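Local coordinates for protein putative beta-glucosidase (Bifidobacterium adolescentis, PDB 5WAB) that hydrolyses beta-glucosidic linkages as a glycoside hydrolase of family 3, and probably also releases arabinopyranose from the ginsenoside Rb2, at residues 172-175 / 176-180; 183-186 / 187-191; 528-531 / 532-536; 629-632 / 633-636. All coordinates share one frame; numbering follows the deposited sequence.

All four contacts are local, but they differ in burial and chemistry. Contact 1 is the most buried: a short helix of the N-terminal domain whose salt bridge faces the hairpin of contact 4. Their centres lie about 11 Å apart and they touch through Glu178 and Trp630 and through Arg174 and Glu632. Contact 2, on the next helix, is partly buried, its C-terminal end at the surface with a threonine over a histidine ring. Contacts 3 and 4 are also partly buried. Contact 3, in the C-terminal domain, combines tyrosine rings with a turn and meets contact 1 by packing of Ile179 on Arg529. Contact 4, in the fibronectin III-like domain, relies chiefly on backbone hydrogen bonds round one serine.

Contact 1: residues 172-175 / 176-180; sequences SQRA and LREIY
Arg174 and Glu178 lie side by side, one helical turn apart, and point the same way. The guanidinium takes hold side-on with two nitrogens, both on a single oxygen: Arg174 NE is 3.1 Å and Arg174 NH2 3.3 Å from Glu178 OE2. That oxygen lies in the guanidinium plane, yet both N-H groups come at it from one face of the carboxylate, the two flat groups being turned 43° against each other. The bend of the arginine chain at chi3 (68°) swings the group round to its partner.

The tight part of the contact is the buried flank. Ala175 O accepts a 2.9 Å bond from Ile179 N and a weak one from Tyr180 N, the mark of a wider pi-type turn. Tyr180 CD2 rests 3.3 Å from Ala175 O, while Ile179 CG2 sits above the centre of the tyrosine ring. The looser side is the partly exposed helix start. There Ser172 is the N-cap, its OG accepting from Ala175 N at 3.2 Å, and Gln173 OE1 merely brushes Leu176 CD1 at 3.6 Å. Arg177 turns away toward Glu222, with which it forms a salt bridge, and toward the ring of Trp630, with which it makes a cation-pi contact.

Glu178 OE2 also accepts from Trp630 N, and Arg174 NH2 also donates to Ala596 O. Three N-H groups thus converge on one buried carboxylate oxygen, which would be expected to favour the ionised acid and ties helix 173-180 to the fibronectin III-like domain through charge and directed bonds.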
# COMPACT_ATOMS: atom_id res chain seq x y z
N SER A 172 0.50 17.53 -12.34
CA SER A 172 -0.55 18.53 -12.28
C SER A 172 -1.19 18.54 -10.89
O SER A 172 -1.10 17.58 -10.13
CB SER A 172 -1.62 18.27 -13.33
OG SER A 172 -2.40 17.15 -12.95
N GLN A 173 -1.87 19.65 -10.58
CA GLN A 173 -2.52 19.78 -9.28
C GLN A 173 -3.63 18.75 -9.11
O GLN A 173 -3.73 18.12 -8.05
CB GLN A 173 -3.06 21.19 -9.10
CG GLN A 173 -1.94 22.18 -8.83
CD GLN A 173 -1.11 21.78 -7.62
OE1 GLN A 173 0.09 21.55 -7.73
NE2 GLN A 173 -1.75 21.70 -6.46
N ARG A 174 -4.46 18.54 -10.14
CA ARG A 174 -5.50 17.52 -10.05
C ARG A 174 -4.91 16.16 -9.71
O ARG A 174 -5.42 15.45 -8.82
CB ARG A 174 -6.28 17.43 -11.36
CG ARG A 174 -7.47 18.36 -11.45
CD ARG A 174 -8.41 17.92 -12.56
NE ARG A 174 -9.09 16.66 -12.27
CZ ARG A 174 -9.64 15.88 -13.21
NH1 ARG A 174 -9.60 16.23 -14.48
NH2 ARG A 174 -10.24 14.74 -12.87
N ALA A 175 -3.85 15.76 -10.40
CA ALA A 175 -3.27 14.44 -10.15
C ALA A 175 -2.70 14.35 -8.75
O ALA A 175 -2.84 13.32 -8.08
CB ALA A 175 -2.22 14.11 -11.21
N LEU A 176 -2.06 15.43 -8.27
CA LEU A 176 -1.59 15.47 -6.89
C LEU A 176 -2.76 15.34 -5.91
O LEU A 176 -2.71 14.53 -4.98
CB LEU A 176 -0.82 16.76 -6.63
CG LEU A 176 0.64 16.83 -7.07
CD1 LEU A 176 1.15 18.23 -6.90
CD2 LEU A 176 1.50 15.86 -6.26
N ARG A 177 -3.82 16.12 -6.12
CA ARG A 177 -4.93 16.15 -5.18
C ARG A 177 -5.75 14.86 -5.22
O ARG A 177 -6.26 14.43 -4.18
CB ARG A 177 -5.83 17.35 -5.48
CG ARG A 177 -5.17 18.70 -5.26
CD ARG A 177 -5.00 18.97 -3.79
NE ARG A 177 -4.53 20.32 -3.55
CZ ARG A 177 -4.45 20.88 -2.34
NH1 ARG A 177 -4.82 20.18 -1.27
NH2 ARG A 177 -4.02 22.12 -2.21
N GLU A 178 -5.90 14.24 -6.39
CA GLU A 178 -6.79 13.09 -6.50
C GLU A 178 -6.08 11.75 -6.43
O GLU A 178 -6.71 10.75 -6.05
CB GLU A 178 -7.60 13.15 -7.81
CG GLU A 178 -8.52 14.36 -7.94
CD GLU A 178 -9.49 14.22 -9.10
OE1 GLU A 178 -9.79 13.08 -9.49
OE2 GLU A 178 -9.93 15.26 -9.63
N ILE A 179 -4.80 11.67 -6.80
CA ILE A 179 -4.07 10.40 -6.87
C ILE A 179 -3.07 10.27 -5.73
O ILE A 179 -3.13 9.32 -4.94
CB ILE A 179 -3.38 10.22 -8.24
CG1 ILE A 179 -4.39 10.36 -9.39
CG2 ILE A 179 -2.66 8.88 -8.28
CD1 ILE A 179 -5.52 9.36 -9.37
N TYR A 180 -2.12 11.20 -5.63
CA TYR A 180 -0.96 10.99 -4.76
C TYR A 180 -1.14 11.55 -3.36
O TYR A 180 -0.38 11.17 -2.46
CB TYR A 180 0.28 11.61 -5.42
CG TYR A 180 0.49 11.04 -6.81
CD1 TYR A 180 1.13 9.82 -6.98
CD2 TYR A 180 -0.01 11.69 -7.94
CE1 TYR A 180 1.30 9.27 -8.23
CE2 TYR A 180 0.16 11.14 -9.21
CZ TYR A 180 0.82 9.93 -9.34
OH TYR A 180 1.00 9.37 -10.58

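Contact 2: residues 183-186 / 187-191; sequences AFEH and IVKTA
Lys189 N and Thr190 N reach back one turn to Glu185 O and His186 O, at 3.0 Å from Lys189 N to Glu185 O and 2.8 Å from Thr190 N to His186 O, and so close the last turn of helix 182-190.

His186 O takes a second bond, from Thr190 OG1 at 2.9 Å, and the two donors arrive from opposite faces of the carbonyl plane. The same hydroxyl oxygen stands over one face of the imidazole, off its centre and nearest CE1: Thr190 OG1 to His186 CE1 is 3.0 Å. Thr190 CB lies above the ring too, 4.2 Å from the centroid and 19° off the normal, a CH-pi contact. Because CG of His186 is trans to the backbone N (chi1 177°), the ring is carried toward the following turn, where the threonine meets it; the ring also stacks with that of His134. An alanine in place of His186 would probably leave Thr190 without the ring beneath it and His134 without its stacking mate, though the carbonyl would still be there to accept both bonds.

On another flank Ile187 CG1 leans on Ala183 O at 3.3 Å, on the side where the helix packs against helix 129-144 and strand 149-155 of the barrel-type domain. The chain of Lys189, extended beyond CG, crosses Glu185, and Lys189 NZ meets the anti lone pair of Glu185 OE2 at 2.6 Å. Arg625 pairs with that oxygen as well. One carboxylate is thus shared by an exposed lysine on its own helix and an arginine of the fibronectin III-like domain, which probably keeps it ionised.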
# COMPACT_ATOMS: atom_id res chain seq x y z
N ALA A 183 -4.43 9.26 -0.01
CA ALA A 183 -4.03 8.26 0.98
C ALA A 183 -3.34 8.92 2.17
O ALA A 183 -3.61 8.58 3.32
CB ALA A 183 -3.13 7.21 0.34
N PHE A 184 -2.44 9.87 1.90
CA PHE A 184 -1.84 10.65 2.98
C PHE A 184 -2.90 11.44 3.72
O PHE A 184 -2.93 11.47 4.96
CB PHE A 184 -0.76 11.58 2.43
CG PHE A 184 0.50 10.87 1.98
CD1 PHE A 184 1.45 10.46 2.91
CD2 PHE A 184 0.77 10.66 0.62
CE1 PHE A 184 2.62 9.83 2.51
CE2 PHE A 184 1.94 10.04 0.22
CZ PHE A 184 2.87 9.62 1.17
N GLU A 185 -3.79 12.11 2.98
CA GLU A 185 -4.81 12.95 3.60
C GLU A 185 -5.73 12.15 4.52
O GLU A 185 -6.01 12.58 5.64
CB GLU A 185 -5.62 13.67 2.51
CG GLU A 185 -6.69 14.61 3.07
CD GLU A 185 -7.67 15.10 2.00
OE1 GLU A 185 -7.62 14.61 0.86
OE2 GLU A 185 -8.50 15.98 2.33
N HIS A 186 -6.16 10.97 4.08
CA HIS A 186 -7.10 10.18 4.88
C HIS A 186 -6.48 9.70 6.18
O HIS A 186 -7.13 9.70 7.22
CB HIS A 186 -7.62 8.99 4.08
CG HIS A 186 -8.53 8.09 4.86
ND1 HIS A 186 -9.83 8.43 5.17
CD2 HIS A 186 -8.30 6.89 5.45
CE1 HIS A 186 -10.37 7.46 5.89
NE2 HIS A 186 -9.46 6.52 6.08
N ILE A 187 -5.23 9.24 6.13
CA ILE A 187 -4.59 8.74 7.34
C ILE A 187 -4.29 9.88 8.31
O ILE A 187 -4.42 9.73 9.53
CB ILE A 187 -3.33 7.95 6.94
CG1 ILE A 187 -3.76 6.77 6.05
CG2 ILE A 187 -2.60 7.48 8.17
CD1 ILE A 187 -2.61 5.92 5.52
N VAL A 188 -3.92 11.06 7.78
CA VAL A 188 -3.66 12.21 8.64
C VAL A 188 -4.94 12.66 9.34
O VAL A 188 -4.93 13.02 10.52
CB VAL A 188 -3.03 13.36 7.83
CG1 VAL A 188 -3.18 14.68 8.56
CG2 VAL A 188 -1.56 13.09 7.55
N LYS A 189 -6.06 12.67 8.61
CA LYS A 189 -7.31 13.14 9.20
C LYS A 189 -7.98 12.06 10.05
O LYS A 189 -8.57 12.37 11.08
CB LYS A 189 -8.25 13.62 8.10
CG LYS A 189 -7.82 14.94 7.48
CD LYS A 189 -8.73 15.34 6.35
CE LYS A 189 -8.38 16.71 5.83
NZ LYS A 189 -9.14 17.05 4.60
N THR A 190 -7.90 10.79 9.64
CA THR A 190 -8.61 9.75 10.40
C THR A 190 -7.80 9.33 11.61
O THR A 190 -8.31 9.32 12.74
CB THR A 190 -8.92 8.56 9.51
OG1 THR A 190 -9.71 9.01 8.40
CG2 THR A 190 -9.70 7.49 10.30
N ALA A 191 -6.55 8.95 11.40
CA ALA A 191 -5.67 8.75 12.52
C ALA A 191 -4.87 10.05 12.60
O ALA A 191 -5.30 11.07 12.07
CB ALA A 191 -4.81 7.50 12.33

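Contact 3: residues 528-531 / 532-536; sequences YRYY and DTYDK
The rings of Tyr530 and Tyr534 are tilted only 26° from parallel but slid so far apart, with centroids 5.0 Å from each other, that they barely overlap; they meet chiefly at Tyr530 CD1 and Tyr534 CD1, 3.5 Å apart. At the edge of the Tyr534 ring, in its plane, lies Tyr530 O. The Tyr528 ring has Arg529 CG over one face and Asp532 OD2 at its edge, 3.3 Å from CD2, and it stacks with Phe542. The edge of the Tyr531 ring meets Lys536 CB.

With chi1 at 170°, CG of Tyr530 is trans to its nitrogen, and the ring swings past Tyr534 to the lysine chain, where Tyr530 OH is 3.5 Å from Lys536 CE. A serine in place of Tyr530 would probably strip Tyr534 and the hydrocarbon of Lys536 of their shared neighbour and leave both freer to turn. After the helix the chain folds back on itself: Tyr530 O accepts from Thr533 N, above the carbonyl plane, and from Tyr534 N. Lys536 N, reaching Tyr531 O at 3.2 Å, makes an almost perfectly straight bond (179°) in the carbonyl plane. Thr533 OG1 donates to Arg529 O and accepts from Lys599 N.

The inner side of this turn wedges between domains. Tyr528 OH and Arg529 both bind Asp128, just ahead of helix 129-144, while Asp532 takes His600 on OD2 and Arg653 on OD1, residues bordering strands 601-610 and 654-663 of the fibronectin III-like domain.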
# COMPACT_ATOMS: atom_id res chain seq x y z
N TYR A 528 -6.17 1.19 -13.29
CA TYR A 528 -7.49 0.87 -13.82
C TYR A 528 -8.29 2.11 -14.17
O TYR A 528 -9.22 2.03 -14.98
CB TYR A 528 -8.28 0.02 -12.81
CG TYR A 528 -8.84 0.81 -11.66
CD1 TYR A 528 -8.04 1.14 -10.57
CD2 TYR A 528 -10.16 1.24 -11.66
CE1 TYR A 528 -8.54 1.87 -9.52
CE2 TYR A 528 -10.67 1.98 -10.60
CZ TYR A 528 -9.86 2.29 -9.54
OH TYR A 528 -10.35 3.02 -8.48
N ARG A 529 -7.95 3.26 -13.59
CA ARG A 529 -8.61 4.50 -13.98
C ARG A 529 -8.47 4.75 -15.47
O ARG A 529 -9.38 5.29 -16.10
CB ARG A 529 -8.04 5.67 -13.18
CG ARG A 529 -8.53 5.73 -11.76
CD ARG A 529 -7.75 6.76 -10.95
NE ARG A 529 -8.46 7.12 -9.73
CZ ARG A 529 -8.47 6.38 -8.63
NH1 ARG A 529 -7.82 5.23 -8.58
NH2 ARG A 529 -9.15 6.79 -7.57
N TYR A 530 -7.34 4.36 -16.06
CA TYR A 530 -7.16 4.47 -17.50
C TYR A 530 -7.79 3.28 -18.22
O TYR A 530 -8.48 3.45 -19.23
CB TYR A 530 -5.68 4.57 -17.85
CG TYR A 530 -5.41 4.45 -19.33
CD1 TYR A 530 -5.58 5.53 -20.18
CD2 TYR A 530 -5.02 3.24 -19.89
CE1 TYR A 530 -5.35 5.42 -21.53
CE2 TYR A 530 -4.80 3.12 -21.25
CZ TYR A 530 -4.96 4.21 -22.06
OH TYR A 530 -4.73 4.10 -23.41
N TYR A 531 -7.54 2.07 -17.73
CA TYR A 531 -8.00 0.87 -18.42
C TYR A 531 -9.51 0.84 -18.54
O TYR A 531 -10.06 0.54 -19.61
CB TYR A 531 -7.50 -0.38 -17.69
CG TYR A 531 -6.00 -0.59 -17.72
CD1 TYR A 531 -5.30 -0.64 -18.93
CD2 TYR A 531 -5.28 -0.72 -16.54
CE1 TYR A 531 -3.92 -0.83 -18.95
CE2 TYR A 531 -3.92 -0.90 -16.55
CZ TYR A 531 -3.24 -0.95 -17.75
OH TYR A 531 -1.88 -1.13 -17.72
N ASP A 532 -10.22 1.16 -17.46
CA ASP A 532 -11.67 1.07 -17.46
C ASP A 532 -12.32 2.21 -18.23
O ASP A 532 -13.50 2.11 -18.58
CB ASP A 532 -12.19 1.02 -16.02
CG ASP A 532 -11.65 -0.17 -15.24
OD1 ASP A 532 -10.97 -1.04 -15.84
OD2 ASP A 532 -11.89 -0.24 -14.02
N THR A 533 -11.60 3.29 -18.48
CA THR A 533 -12.15 4.43 -19.21
C THR A 533 -12.01 4.29 -20.71
O THR A 533 -12.90 4.73 -21.45
CB THR A 533 -11.47 5.71 -18.74
OG1 THR A 533 -11.55 5.79 -17.32
CG2 THR A 533 -12.13 6.94 -19.37
N TYR A 534 -10.92 3.68 -21.19
CA TYR A 534 -10.65 3.56 -22.61
C TYR A 534 -10.83 2.13 -23.12
O TYR A 534 -10.32 1.79 -24.19
CB TYR A 534 -9.25 4.08 -22.92
CG TYR A 534 -9.14 5.56 -22.65
CD1 TYR A 534 -8.83 6.03 -21.39
CD2 TYR A 534 -9.38 6.49 -23.66
CE1 TYR A 534 -8.75 7.38 -21.13
CE2 TYR A 534 -9.30 7.84 -23.41
CZ TYR A 534 -8.98 8.29 -22.15
OH TYR A 534 -8.90 9.64 -21.89
N ASP A 535 -11.56 1.30 -22.38
CA ASP A 535 -11.99 -0.03 -22.83
C ASP A 535 -10.79 -0.88 -23.26
O ASP A 535 -10.76 -1.45 -24.36
CB ASP A 535 -13.01 0.09 -23.96
CG ASP A 535 -13.76 -1.20 -24.18
OD1 ASP A 535 -13.80 -2.01 -23.23
OD2 ASP A 535 -14.27 -1.42 -25.30
N LYS A 536 -9.80 -0.97 -22.39
CA LYS A 536 -8.58 -1.72 -22.66
C LYS A 536 -8.63 -3.05 -21.94
O LYS A 536 -9.08 -3.14 -20.79
CB LYS A 536 -7.35 -0.93 -22.22
CG LYS A 536 -7.22 0.45 -22.83
CD LYS A 536 -7.04 0.39 -24.34
CE LYS A 536 -6.87 1.79 -24.94
NZ LYS A 536 -6.78 1.74 -26.44

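Contact 4: residues 629-632 / 633-636; sequences YWSE and KFND
Ser631 OG is gripped by two backbone N-H groups of the following turn, firmly by Phe634 N at 3.0 Å (161°) and weakly by Lys633 N. This is the tip of a two-stranded beta hairpin, strand 628-631 with 636-639, closed by a G1 beta bulge in which Asn635 and Asp636 both face Ser631. The serine oxygen is trans to its own nitrogen (chi1 173°), which turns it into the loop. Across the hairpin Ser631 and Asp636 form an antiparallel hydrogen-bonded pair: Ser631 N donates to Asp636 O at 3.0 Å, and Asp636 N returns a longer bond of 3.3 Å to Ser631 O. Asn635 N reaches that same carbonyl at a poor angle, a weak bond. Asn635 has left-handed helical phi and psi, as the bulge position requires.

Phe634 lies against the serine, its CD2 3.3 Å from Ser631 OG; its ring also meets that of His638, and its side chain touches Leu670. The indole of Trp630 has the backbone of Asp636 over one face: Asp636 N sits above the ring toward its rim, and Asp636 CA is 3.5 Å from Trp630 CH2. The same indole meets Trp637 edge-to-face. The polar end of Glu632 leaves the hairpin, OE2 accepting from Arg174 N at the start of helix 173-180, so the hairpin tip of the fibronectin III-like domain leans on the N-terminal domain. In the plane of the indole, Trp630 NE1 donates to a water at 2.8 Å, and that water donates weakly to Asn635 OD1.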
# COMPACT_ATOMS: atom_id res chain seq x y z
N TYR A 629 -14.42 15.94 -7.75
CA TYR A 629 -13.09 16.02 -8.33
C TYR A 629 -12.42 17.31 -7.87
O TYR A 629 -13.07 18.22 -7.35
CB TYR A 629 -13.14 15.97 -9.87
CG TYR A 629 -13.98 17.05 -10.53
CD1 TYR A 629 -13.48 18.33 -10.76
CD2 TYR A 629 -15.29 16.78 -10.95
CE1 TYR A 629 -14.24 19.31 -11.37
CE2 TYR A 629 -16.06 17.75 -11.56
CZ TYR A 629 -15.53 19.02 -11.77
OH TYR A 629 -16.30 19.98 -12.38
N TRP A 630 -11.11 17.37 -8.06
CA TRP A 630 -10.39 18.60 -7.78
C TRP A 630 -10.51 19.53 -8.97
O TRP A 630 -10.19 19.16 -10.11
CB TRP A 630 -8.92 18.31 -7.48
CG TRP A 630 -8.20 19.55 -7.05
CD1 TRP A 630 -7.42 20.35 -7.83
CD2 TRP A 630 -8.22 20.14 -5.75
NE1 TRP A 630 -6.94 21.40 -7.09
CE2 TRP A 630 -7.42 21.30 -5.81
CE3 TRP A 630 -8.83 19.80 -4.54
CZ2 TRP A 630 -7.22 22.12 -4.71
CZ3 TRP A 630 -8.63 20.61 -3.45
CH2 TRP A 630 -7.83 21.76 -3.54
N SER A 631 -10.97 20.75 -8.72
CA SER A 631 -11.08 21.76 -9.77
C SER A 631 -9.95 22.76 -9.60
O SER A 631 -9.87 23.44 -8.57
CB SER A 631 -12.43 22.48 -9.71
OG SER A 631 -12.47 23.56 -10.63
N GLU A 632 -9.09 22.86 -10.61
CA GLU A 632 -8.06 23.88 -10.56
C GLU A 632 -8.65 25.26 -10.78
O GLU A 632 -8.04 26.26 -10.40
CB GLU A 632 -6.97 23.60 -11.60
CG GLU A 632 -6.27 22.27 -11.39
CD GLU A 632 -5.14 22.04 -12.38
OE1 GLU A 632 -4.77 22.99 -13.10
OE2 GLU A 632 -4.64 20.89 -12.44
N LYS A 633 -9.85 25.33 -11.36
CA LYS A 633 -10.53 26.60 -11.50
C LYS A 633 -11.06 27.08 -10.15
O LYS A 633 -10.93 28.27 -9.82
CB LYS A 633 -11.67 26.44 -12.51
CG LYS A 633 -12.44 27.70 -12.84
CD LYS A 633 -13.54 27.40 -13.84
CE LYS A 633 -13.02 26.59 -15.01
NZ LYS A 633 -12.00 27.33 -15.81
N PHE A 634 -11.62 26.17 -9.35
CA PHE A 634 -12.08 26.53 -8.01
C PHE A 634 -10.98 26.49 -6.98
O PHE A 634 -11.16 27.03 -5.88
CB PHE A 634 -13.20 25.61 -7.53
CG PHE A 634 -14.49 25.75 -8.27
CD1 PHE A 634 -15.21 26.93 -8.22
CD2 PHE A 634 -15.03 24.68 -8.96
CE1 PHE A 634 -16.41 27.06 -8.89
CE2 PHE A 634 -16.24 24.80 -9.63
CZ PHE A 634 -16.92 25.99 -9.60
N ASN A 635 -9.86 25.82 -7.28
CA ASN A 635 -8.81 25.58 -6.30
C ASN A 635 -9.37 24.85 -5.08
O ASN A 635 -9.03 25.16 -3.94
CB ASN A 635 -8.13 26.90 -5.89
CG ASN A 635 -6.81 26.68 -5.18
OD1 ASN A 635 -6.11 25.70 -5.43
ND2 ASN A 635 -6.46 27.60 -4.28
N ASP A 636 -10.23 23.87 -5.33
CA ASP A 636 -10.96 23.20 -4.27
C ASP A 636 -11.70 22.01 -4.87
O ASP A 636 -11.86 21.91 -6.09
CB ASP A 636 -11.92 24.15 -3.55
CG ASP A 636 -12.35 23.65 -2.18
OD1 ASP A 636 -11.93 22.54 -1.79
OD2 ASP A 636 -13.08 24.39 -1.48
O HOH W 1 -5.30 23.50 -7.98